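Long-range contacts in carboxynorspermidine decarboxylase (Campylobacter jejuni subsp. jejuni 81116, PDB 3N29), which probably catalyses the pyridoxal-5'-phosphate-dependent decarboxylation of carboxynorspermidine to norspermidine, a step of polyamine synthesis: residues A[207-212]-A[248-253]; A[240-245]-A[271-276]. All blocks are in the same frame, centred on the assembly; numbering follows the deposited sequence.

Interaction 1 of 2, residues A[207-212]-A[248-253]; sequences ESADAL and VEKLIA
Ala209, at the start of helix 209-223, packs against Lys250 and Leu251 in the first turn of helix 248-262, and these three residues supply most of the contact. The methyl of Ala209 is small enough to let the backbones come close, with the CA atoms of Ala209 and Leu251 5.3 Å apart. Its CB lies 3.9 Å from Lys250 CG and also touches the backbone N of Leu251, so the alanine rests partly on aliphatic chain and partly on the helix backbone itself. Lys250 then carries the contact outward. With CG anti to its backbone N (chi1 176°) and an extended chain beyond, it runs past Ala209 and crosses the side chain of Asp210 at about a right angle. There Lys250 NZ forms a salt bridge with Asp210 OD1 at 3.0 Å, approaching from above the carboxylate plane, 36° out of it. The stronger partner of the ammonium is Glu213, further along helix 209-223, so two carboxylates of that helix share one lysine. On the buried side Leu251 takes over: its CD1 meets Leu212 CD2 at 3.5 Å, the two leucines crossing nearly perpendicularly, while Tyr246, from the loop before helix 248-262, and Val64 of helix 51-68 also touch Leu251. The helix bearing Ala209 begins with a side-chain cap, Ser208 OG accepting from Ala211 N at 2.9 Å with an N-H...O angle of 150°. The salt bridge on the exposed side and the leucines within illustrate how consecutive outer helices meet in a beta/alpha barrel: helix 209-223 follows barrel strand 198-200, and helix 248-262 follows the next strand, 232-234.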
ATOM      1  N   GLU A 207     -19.847 -10.816   5.623  1.00 14.55           N
ATOM      2  CA  GLU A 207     -21.132 -10.941   6.260  1.00 15.27           C
ATOM      3  C   GLU A 207     -21.832 -12.282   5.984  1.00 14.19           C
ATOM      4  O   GLU A 207     -21.415 -13.075   5.115  1.00 11.08           O
ATOM      5  CB  GLU A 207     -22.021  -9.735   5.860  1.00 16.11           C
ATOM      6  CG  GLU A 207     -21.977  -8.538   6.903  1.00 21.17           C
ATOM      7  CD  GLU A 207     -22.472  -8.945   8.362  1.00 28.42           C
ATOM      8  OE1 GLU A 207     -23.005 -10.095   8.591  1.00 27.86           O
ATOM      9  OE2 GLU A 207     -22.304  -8.110   9.315  1.00 32.74           O
ATOM     10  N   SER A 208     -22.937 -12.445   6.724  1.00 13.19           N
ATOM     11  CA  SER A 208     -23.759 -13.644   6.801  1.00 12.38           C
ATOM     12  C   SER A 208     -24.907 -13.689   5.798  1.00 12.40           C
ATOM     13  O   SER A 208     -25.240 -12.706   5.162  1.00 13.05           O
ATOM     14  CB  SER A 208     -24.454 -13.646   8.174  1.00 12.51           C
ATOM     15  OG  SER A 208     -25.313 -12.483   8.233  1.00 10.16           O
ATOM     16  N   ALA A 209     -25.547 -14.858   5.730  1.00 12.89           N
ATOM     17  CA  ALA A 209     -26.691 -15.055   4.853  1.00 12.51           C
ATOM     18  C   ALA A 209     -27.875 -14.208   5.376  1.00 12.79           C
ATOM     19  O   ALA A 209     -28.635 -13.638   4.583  1.00 12.90           O
ATOM     20  CB  ALA A 209     -27.064 -16.575   4.784  1.00 11.32           C
ATOM     21  N   ASP A 210     -28.005 -14.118   6.709  1.00 13.03           N
ATOM     22  CA  ASP A 210     -28.986 -13.185   7.351  1.00 12.01           C
ATOM     23  C   ASP A 210     -28.792 -11.742   6.934  1.00 11.23           C
ATOM     24  O   ASP A 210     -29.779 -11.020   6.758  1.00 10.88           O
ATOM     25  CB  ASP A 210     -28.986 -13.288   8.912  1.00 12.72           C
ATOM     26  CG  ASP A 210     -29.451 -14.643   9.442  1.00 14.62           C
ATOM     27  OD1 ASP A 210     -30.005 -15.484   8.676  1.00 17.06           O
ATOM     28  OD2 ASP A 210     -29.257 -14.900  10.662  1.00 15.69           O
ATOM     29  N   ALA A 211     -27.537 -11.259   6.780  1.00  9.83           N
ATOM     30  CA  ALA A 211     -27.318  -9.897   6.329  1.00 10.40           C
ATOM     31  C   ALA A 211     -27.715  -9.711   4.850  1.00 10.85           C
ATOM     32  O   ALA A 211     -28.291  -8.722   4.491  1.00 11.56           O
ATOM     33  CB  ALA A 211     -25.793  -9.440   6.546  1.00  7.87           C
ATOM     34  N   LEU A 212     -27.409 -10.672   3.987  1.00 12.16           N
ATOM     35  CA  LEU A 212     -27.923 -10.602   2.579  1.00 12.05           C
ATOM     36  C   LEU A 212     -29.484 -10.577   2.551  1.00 11.84           C
ATOM     37  O   LEU A 212     -30.066  -9.807   1.805  1.00 11.96           O
ATOM     38  CB  LEU A 212     -27.378 -11.742   1.717  1.00 11.77           C
ATOM     39  CG  LEU A 212     -28.039 -11.945   0.351  1.00 12.81           C
ATOM     40  CD1 LEU A 212     -27.819 -10.649  -0.462  1.00 11.47           C
ATOM     41  CD2 LEU A 212     -27.546 -13.134  -0.336  1.00 13.33           C
ATOM     42  N   VAL A 248     -25.087 -21.663   4.646  1.00 17.38           N
ATOM     43  CA  VAL A 248     -25.046 -21.929   3.229  1.00 18.19           C
ATOM     44  C   VAL A 248     -26.455 -22.245   2.718  1.00 19.28           C
ATOM     45  O   VAL A 248     -26.877 -21.768   1.644  1.00 18.68           O
ATOM     46  CB  VAL A 248     -24.121 -23.127   2.934  1.00 18.36           C
ATOM     47  CG1 VAL A 248     -24.156 -23.504   1.445  1.00 18.22           C
ATOM     48  CG2 VAL A 248     -22.667 -22.764   3.312  1.00 19.56           C
ATOM     49  N   GLU A 249     -27.150 -23.070   3.486  1.00 20.10           N
ATOM     50  CA  GLU A 249     -28.501 -23.491   3.148  1.00 21.96           C
ATOM     51  C   GLU A 249     -29.399 -22.279   2.945  1.00 20.84           C
ATOM     52  O   GLU A 249     -30.209 -22.254   1.988  1.00 21.10           O
ATOM     53  CB  GLU A 249     -29.114 -24.363   4.262  1.00 22.88           C
ATOM     54  CG  GLU A 249     -28.688 -25.818   4.298  1.00 28.79           C
ATOM     55  CD  GLU A 249     -29.311 -26.569   5.511  1.00 36.65           C
ATOM     56  OE1 GLU A 249     -29.403 -25.964   6.615  1.00 40.41           O
ATOM     57  OE2 GLU A 249     -29.700 -27.772   5.387  1.00 41.97           O
ATOM     58  N   LYS A 250     -29.315 -21.302   3.834  1.00 19.15           N
ATOM     59  CA  LYS A 250     -30.133 -20.114   3.671  1.00 19.45           C
ATOM     60  C   LYS A 250     -29.763 -19.278   2.442  1.00 19.19           C
ATOM     61  O   LYS A 250     -30.649 -18.736   1.781  1.00 18.42           O
ATOM     62  CB  LYS A 250     -30.025 -19.255   4.913  1.00 20.64           C
ATOM     63  CG  LYS A 250     -30.739 -17.956   4.824  1.00 21.49           C
ATOM     64  CD  LYS A 250     -31.147 -17.575   6.185  1.00 24.17           C
ATOM     65  CE  LYS A 250     -31.961 -16.356   6.190  1.00 24.91           C
ATOM     66  NZ  LYS A 250     -32.631 -16.307   7.442  1.00 20.59           N
ATOM     67  N   LEU A 251     -28.456 -19.135   2.148  1.00 18.45           N
ATOM     68  CA  LEU A 251     -28.034 -18.439   0.946  1.00 17.62           C
ATOM     69  C   LEU A 251     -28.680 -19.061  -0.255  1.00 17.75           C
ATOM     70  O   LEU A 251     -29.174 -18.336  -1.110  1.00 17.42           O
ATOM     71  CB  LEU A 251     -26.518 -18.497   0.758  1.00 17.26           C
ATOM     72  CG  LEU A 251     -25.922 -17.903  -0.531  1.00 19.37           C
ATOM     73  CD1 LEU A 251     -26.236 -16.391  -0.643  1.00 16.43           C
ATOM     74  CD2 LEU A 251     -24.343 -18.104  -0.542  1.00 18.39           C
ATOM     75  N   ILE A 252     -28.656 -20.399  -0.334  1.00 15.86           N
ATOM     76  CA  ILE A 252     -29.203 -21.117  -1.495  1.00 16.10           C
ATOM     77  C   ILE A 252     -30.711 -20.804  -1.718  1.00 16.04           C
ATOM     78  O   ILE A 252     -31.119 -20.384  -2.789  1.00 16.06           O
ATOM     79  CB  ILE A 252     -28.993 -22.638  -1.371  1.00 16.52           C
ATOM     80  CG1 ILE A 252     -27.494 -22.955  -1.466  1.00 18.17           C
ATOM     81  CG2 ILE A 252     -29.928 -23.421  -2.436  1.00 13.63           C
ATOM     82  CD1 ILE A 252     -27.030 -24.419  -0.789  1.00 19.24           C
ATOM     83  N   ALA A 253     -31.499 -20.919  -0.663  1.00 17.48           N
ATOM     84  CA  ALA A 253     -32.931 -20.552  -0.692  1.00 16.70           C
ATOM     85  C   ALA A 253     -33.170 -19.082  -1.135  1.00 17.46           C
ATOM     86  O   ALA A 253     -33.973 -18.832  -2.072  1.00 17.42           O
ATOM     87  CB  ALA A 253     -33.564 -20.856   0.660  1.00 17.32           C
TER

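Interaction 2 of 2, residues A[240-245]-A[271-276]; sequences HITKKG and GEAVGW. With PLP (pyridoxal-5'-phosphate), chain C; NSD (N-(3-aminopropyl)propane-1,3-diamine), chain D.
Ala273 and Trp276 pack against loop 240-245 just beyond the last strand of the beta/alpha barrel, beside the phosphate site of pyridoxal-5'-phosphate. Gly271 leads into the short helix 272-275, its N donating almost straight to PLP O2P (3.0 Å, 178°), and Glu272 N reaches PLP O1P; the N-terminal end of the helix thus presents amides to the phosphate, and Gly238 N also donates to the cofactor. The extended side chain of Glu272 leads away to norspermidine, its OE1 accepting a short bond from NSD N1 (2.5 Å), while OE2 lies obliquely to the His240 ring, 3.6 Å from CE1. Ala273 follows, facing the type I turn that runs from His240 to Lys243. Its carbonyl O takes a 2.7 Å hydrogen bond from Thr242 OG1, lying in the carbonyl plane on a lone pair, which ties the turn to the helix. Trp276, just after the helix, supplies the broadest surface. CG anti to the backbone N (chi1 176°) carries its indole across to the edge of His240, which stands over one face in a T-shaped pair, centroids 4.4 Å apart and planes at 75°, with His240 CE1 only 3.3 Å from Trp276 CE3. Lys243 wedges in beside both rings: its CB sits over the centre of the imidazole, and its CD rests 3.9 Å from Trp276 CZ2. At the indole edge, a water accepts from both Trp276 NE1 and Lys244 N.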
ATOM      1  N   HIS A 240     -19.571 -14.299   3.220  1.00 16.01           N
ATOM      2  CA  HIS A 240     -18.430 -14.995   3.827  1.00 16.80           C
ATOM      3  C   HIS A 240     -18.788 -16.483   3.792  1.00 16.19           C
ATOM      4  O   HIS A 240     -18.811 -17.165   4.826  1.00 17.45           O
ATOM      5  CB  HIS A 240     -18.347 -14.527   5.299  1.00 15.94           C
ATOM      6  CG  HIS A 240     -16.964 -14.390   5.835  1.00 19.53           C
ATOM      7  ND1 HIS A 240     -15.840 -14.707   5.112  1.00 19.01           N
ATOM      8  CD2 HIS A 240     -16.515 -13.881   7.015  1.00 25.81           C
ATOM      9  CE1 HIS A 240     -14.764 -14.447   5.828  1.00 20.70           C
ATOM     10  NE2 HIS A 240     -15.138 -13.937   6.983  1.00 21.31           N
ATOM     11  N   ILE A 241     -19.045 -16.967   2.600  1.00 15.02           N
ATOM     12  CA  ILE A 241     -19.622 -18.280   2.366  1.00 14.59           C
ATOM     13  C   ILE A 241     -18.769 -19.420   2.885  1.00 14.34           C
ATOM     14  O   ILE A 241     -19.289 -20.486   3.306  1.00 16.13           O
ATOM     15  CB  ILE A 241     -19.888 -18.459   0.849  1.00 13.49           C
ATOM     16  CG1 ILE A 241     -20.977 -17.484   0.390  1.00 17.23           C
ATOM     17  CG2 ILE A 241     -20.382 -19.931   0.527  1.00 12.17           C
ATOM     18  CD1 ILE A 241     -21.113 -17.336  -1.116  1.00 16.44           C
ATOM     19  N   THR A 242     -17.462 -19.233   2.848  1.00 14.37           N
ATOM     20  CA  THR A 242     -16.555 -20.301   3.183  1.00 15.88           C
ATOM     21  C   THR A 242     -16.024 -20.192   4.632  1.00 16.43           C
ATOM     22  O   THR A 242     -15.240 -21.023   5.068  1.00 16.50           O
ATOM     23  CB  THR A 242     -15.360 -20.326   2.230  1.00 16.08           C
ATOM     24  OG1 THR A 242     -14.698 -19.050   2.265  1.00 14.52           O
ATOM     25  CG2 THR A 242     -15.822 -20.646   0.832  1.00 16.05           C
ATOM     26  N   LYS A 243     -16.510 -19.236   5.387  1.00 17.80           N
ATOM     27  CA  LYS A 243     -16.169 -19.159   6.801  1.00 20.06           C
ATOM     28  C   LYS A 243     -17.004 -20.166   7.572  1.00 20.93           C
ATOM     29  O   LYS A 243     -18.202 -20.401   7.281  1.00 21.78           O
ATOM     30  CB  LYS A 243     -16.425 -17.775   7.364  1.00 20.79           C
ATOM     31  CG  LYS A 243     -16.059 -17.616   8.866  1.00 24.40           C
ATOM     32  CD  LYS A 243     -15.766 -16.180   9.231  1.00 29.33           C
ATOM     33  CE  LYS A 243     -15.886 -15.895  10.776  1.00 33.14           C
ATOM     34  NZ  LYS A 243     -15.166 -16.934  11.572  1.00 35.16           N
ATOM     35  N   LYS A 244     -16.370 -20.775   8.548  1.00 21.90           N
ATOM     36  CA  LYS A 244     -17.037 -21.804   9.332  1.00 24.64           C
ATOM     37  C   LYS A 244     -18.241 -21.161  10.010  1.00 23.17           C
ATOM     38  O   LYS A 244     -18.163 -20.049  10.526  1.00 22.30           O
ATOM     39  CB  LYS A 244     -16.042 -22.462  10.332  1.00 26.15           C
ATOM     40  CG  LYS A 244     -15.411 -21.517  11.357  1.00 30.51           C
ATOM     41  CD  LYS A 244     -14.492 -22.271  12.423  1.00 35.63           C
ATOM     42  CE  LYS A 244     -13.624 -21.283  13.313  1.00 38.84           C
ATOM     43  NZ  LYS A 244     -12.744 -20.366  12.504  1.00 39.26           N
ATOM     44  N   GLY A 245     -19.375 -21.838   9.966  1.00 23.52           N
ATOM     45  CA  GLY A 245     -20.588 -21.282  10.556  1.00 23.55           C
ATOM     46  C   GLY A 245     -21.527 -20.572   9.574  1.00 23.73           C
ATOM     47  O   GLY A 245     -22.705 -20.352   9.881  1.00 24.06           O
ATOM     48  N   GLY A 271     -15.098 -12.396  -3.444  1.00 18.80           N
ATOM     49  CA  GLY A 271     -13.639 -12.387  -3.559  1.00 18.90           C
ATOM     50  C   GLY A 271     -12.977 -13.093  -2.353  1.00 17.05           C
ATOM     51  O   GLY A 271     -12.369 -14.180  -2.466  1.00 17.71           O
ATOM     52  N   GLU A 272     -13.139 -12.494  -1.210  1.00 15.73           N
ATOM     53  CA  GLU A 272     -12.547 -13.014   0.017  1.00 15.74           C
ATOM     54  C   GLU A 272     -12.914 -14.462   0.300  1.00 14.78           C
ATOM     55  O   GLU A 272     -12.050 -15.237   0.651  1.00 14.27           O
ATOM     56  CB  GLU A 272     -12.910 -12.132   1.185  1.00 16.13           C
ATOM     57  CG  GLU A 272     -12.424 -12.625   2.501  1.00 16.65           C
ATOM     58  CD  GLU A 272     -12.588 -11.596   3.598  1.00 22.22           C
ATOM     59  OE1 GLU A 272     -12.980 -10.437   3.365  1.00 26.14           O
ATOM     60  OE2 GLU A 272     -12.405 -11.994   4.713  1.00 24.99           O
ATOM     61  N   ALA A 273     -14.133 -14.833  -0.021  1.00 14.51           N
ATOM     62  CA  ALA A 273     -14.602 -16.182   0.184  1.00 14.44           C
ATOM     63  C   ALA A 273     -13.805 -17.226  -0.594  1.00 13.87           C
ATOM     64  O   ALA A 273     -13.639 -18.318  -0.146  1.00 12.82           O
ATOM     65  CB  ALA A 273     -16.037 -16.275  -0.163  1.00 15.45           C
ATOM     66  N   VAL A 274     -13.387 -16.888  -1.784  1.00 13.00           N
ATOM     67  CA  VAL A 274     -12.542 -17.768  -2.556  1.00 13.44           C
ATOM     68  C   VAL A 274     -11.189 -18.010  -1.895  1.00 13.50           C
ATOM     69  O   VAL A 274     -10.753 -19.100  -1.825  1.00 13.22           O
ATOM     70  CB  VAL A 274     -12.359 -17.251  -3.978  1.00 13.49           C
ATOM     71  CG1 VAL A 274     -11.466 -18.108  -4.738  1.00 14.92           C
ATOM     72  CG2 VAL A 274     -13.682 -17.148  -4.676  1.00 15.39           C
ATOM     73  N   GLY A 275     -10.579 -16.948  -1.387  1.00 12.73           N
ATOM     74  CA  GLY A 275      -9.263 -16.994  -0.797  1.00 13.12           C
ATOM     75  C   GLY A 275      -9.171 -17.257   0.687  1.00 12.09           C
ATOM     76  O   GLY A 275      -8.115 -17.387   1.202  1.00 14.75           O
ATOM     77  N   TRP A 276     -10.302 -17.370   1.343  1.00 12.39           N
ATOM     78  CA  TRP A 276     -10.384 -17.440   2.772  1.00 11.99           C
ATOM     79  C   TRP A 276      -9.680 -18.671   3.310  1.00 12.75           C
ATOM     80  O   TRP A 276     -10.050 -19.772   3.017  1.00 10.44           O
ATOM     81  CB  TRP A 276     -11.869 -17.433   3.221  1.00 14.27           C
ATOM     82  CG  TRP A 276     -12.071 -17.587   4.670  1.00 13.59           C
ATOM     83  CD1 TRP A 276     -12.423 -18.707   5.322  1.00 16.62           C
ATOM     84  CD2 TRP A 276     -11.896 -16.597   5.663  1.00 15.96           C
ATOM     85  NE1 TRP A 276     -12.474 -18.493   6.646  1.00 13.22           N
ATOM     86  CE2 TRP A 276     -12.161 -17.191   6.885  1.00 12.84           C
ATOM     87  CE3 TRP A 276     -11.521 -15.260   5.639  1.00 15.51           C
ATOM     88  CZ2 TRP A 276     -12.069 -16.498   8.067  1.00 16.33           C
ATOM     89  CZ3 TRP A 276     -11.443 -14.581   6.802  1.00 18.97           C
ATOM     90  CH2 TRP A 276     -11.719 -15.196   8.002  1.00 14.84           C
TER
HETATM   91  N1  PLP C1001     -18.200  -6.970  -6.139  1.00 27.08           N
HETATM   92  C2  PLP C1001     -17.888  -5.647  -5.995  1.00 29.00           C
HETATM   93  C2A PLP C1001     -18.571  -4.615  -6.856  1.00 29.00           C
HETATM   94  C3  PLP C1001     -16.875  -5.290  -5.052  1.00 31.73           C
HETATM   95  O3  PLP C1001     -16.526  -3.947  -4.896  1.00 32.97           O
HETATM   96  C4  PLP C1001     -16.228  -6.276  -4.283  1.00 31.03           C
HETATM   97  C4A PLP C1001     -15.122  -5.874  -3.316  1.00 32.06           C
HETATM   98  C5  PLP C1001     -16.611  -7.620  -4.416  1.00 27.80           C
HETATM   99  C6  PLP C1001     -17.609  -7.929  -5.365  1.00 24.71           C
HETATM  100  C5A PLP C1001     -15.963  -8.720  -3.608  1.00 25.19           C
HETATM  101  O4P PLP C1001     -16.030  -8.462  -2.228  1.00 19.83           O
HETATM  102  P   PLP C1001     -15.512  -9.495  -1.156  1.00 24.37           P
HETATM  103  O1P PLP C1001     -14.074  -9.811  -1.521  1.00 21.88           O
HETATM  104  O2P PLP C1001     -16.381 -10.770  -1.273  1.00 23.11           O
HETATM  105  O3P PLP C1001     -15.719  -8.918   0.171  1.00 21.52           O
HETATM  106  C1  NSD D1002     -13.370  -7.283   1.478  1.00 57.70           C
HETATM  107  N1  NSD D1002     -13.919  -8.365   2.242  1.00 56.76           N
HETATM  108  C2  NSD D1002     -13.934  -5.955   1.856  1.00 60.03           C
HETATM  109  N2  NSD D1002     -12.693  -4.320   0.631  1.00 61.40           N
HETATM  110  C3  NSD D1002     -13.794  -4.931   0.786  1.00 62.11           C
HETATM  111  N3  NSD D1002      -8.426  -4.629   1.581  1.00 52.57           N
HETATM  112  C4  NSD D1002     -11.644  -4.469   1.324  1.00 57.55           C
HETATM  113  C5  NSD D1002     -10.470  -3.628   0.905  1.00 56.37           C
HETATM  114  C6  NSD D1002      -9.382  -3.636   1.949  1.00 54.98           C
HETATM  115  O   HOH W   1     -13.430 -20.367   8.779  1.00 24.34           O

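How the interactions relate
The segments alternate along the chain, and loop 240-245 of interaction 2 leads into helix 248-262 of interaction 1. They touch through, among others, Glu207 O and His240 N, 2.9 Å apart in a probable backbone hydrogen bond, and Leu251 CD2, which packs on Ile241 CD1 at 3.4 Å. The centres of the two interactions are 12 Å apart, and they differ in their relation to the cofactor. Interaction 2 includes Gly271 and Glu272, which bind the phosphate directly, Glu272 also holding norspermidine. Interaction 1 lies further out, with the Leu251 side chain about 11 Å from pyridoxal-5'-phosphate, joining barrel helices behind the loop that packs beside the active site.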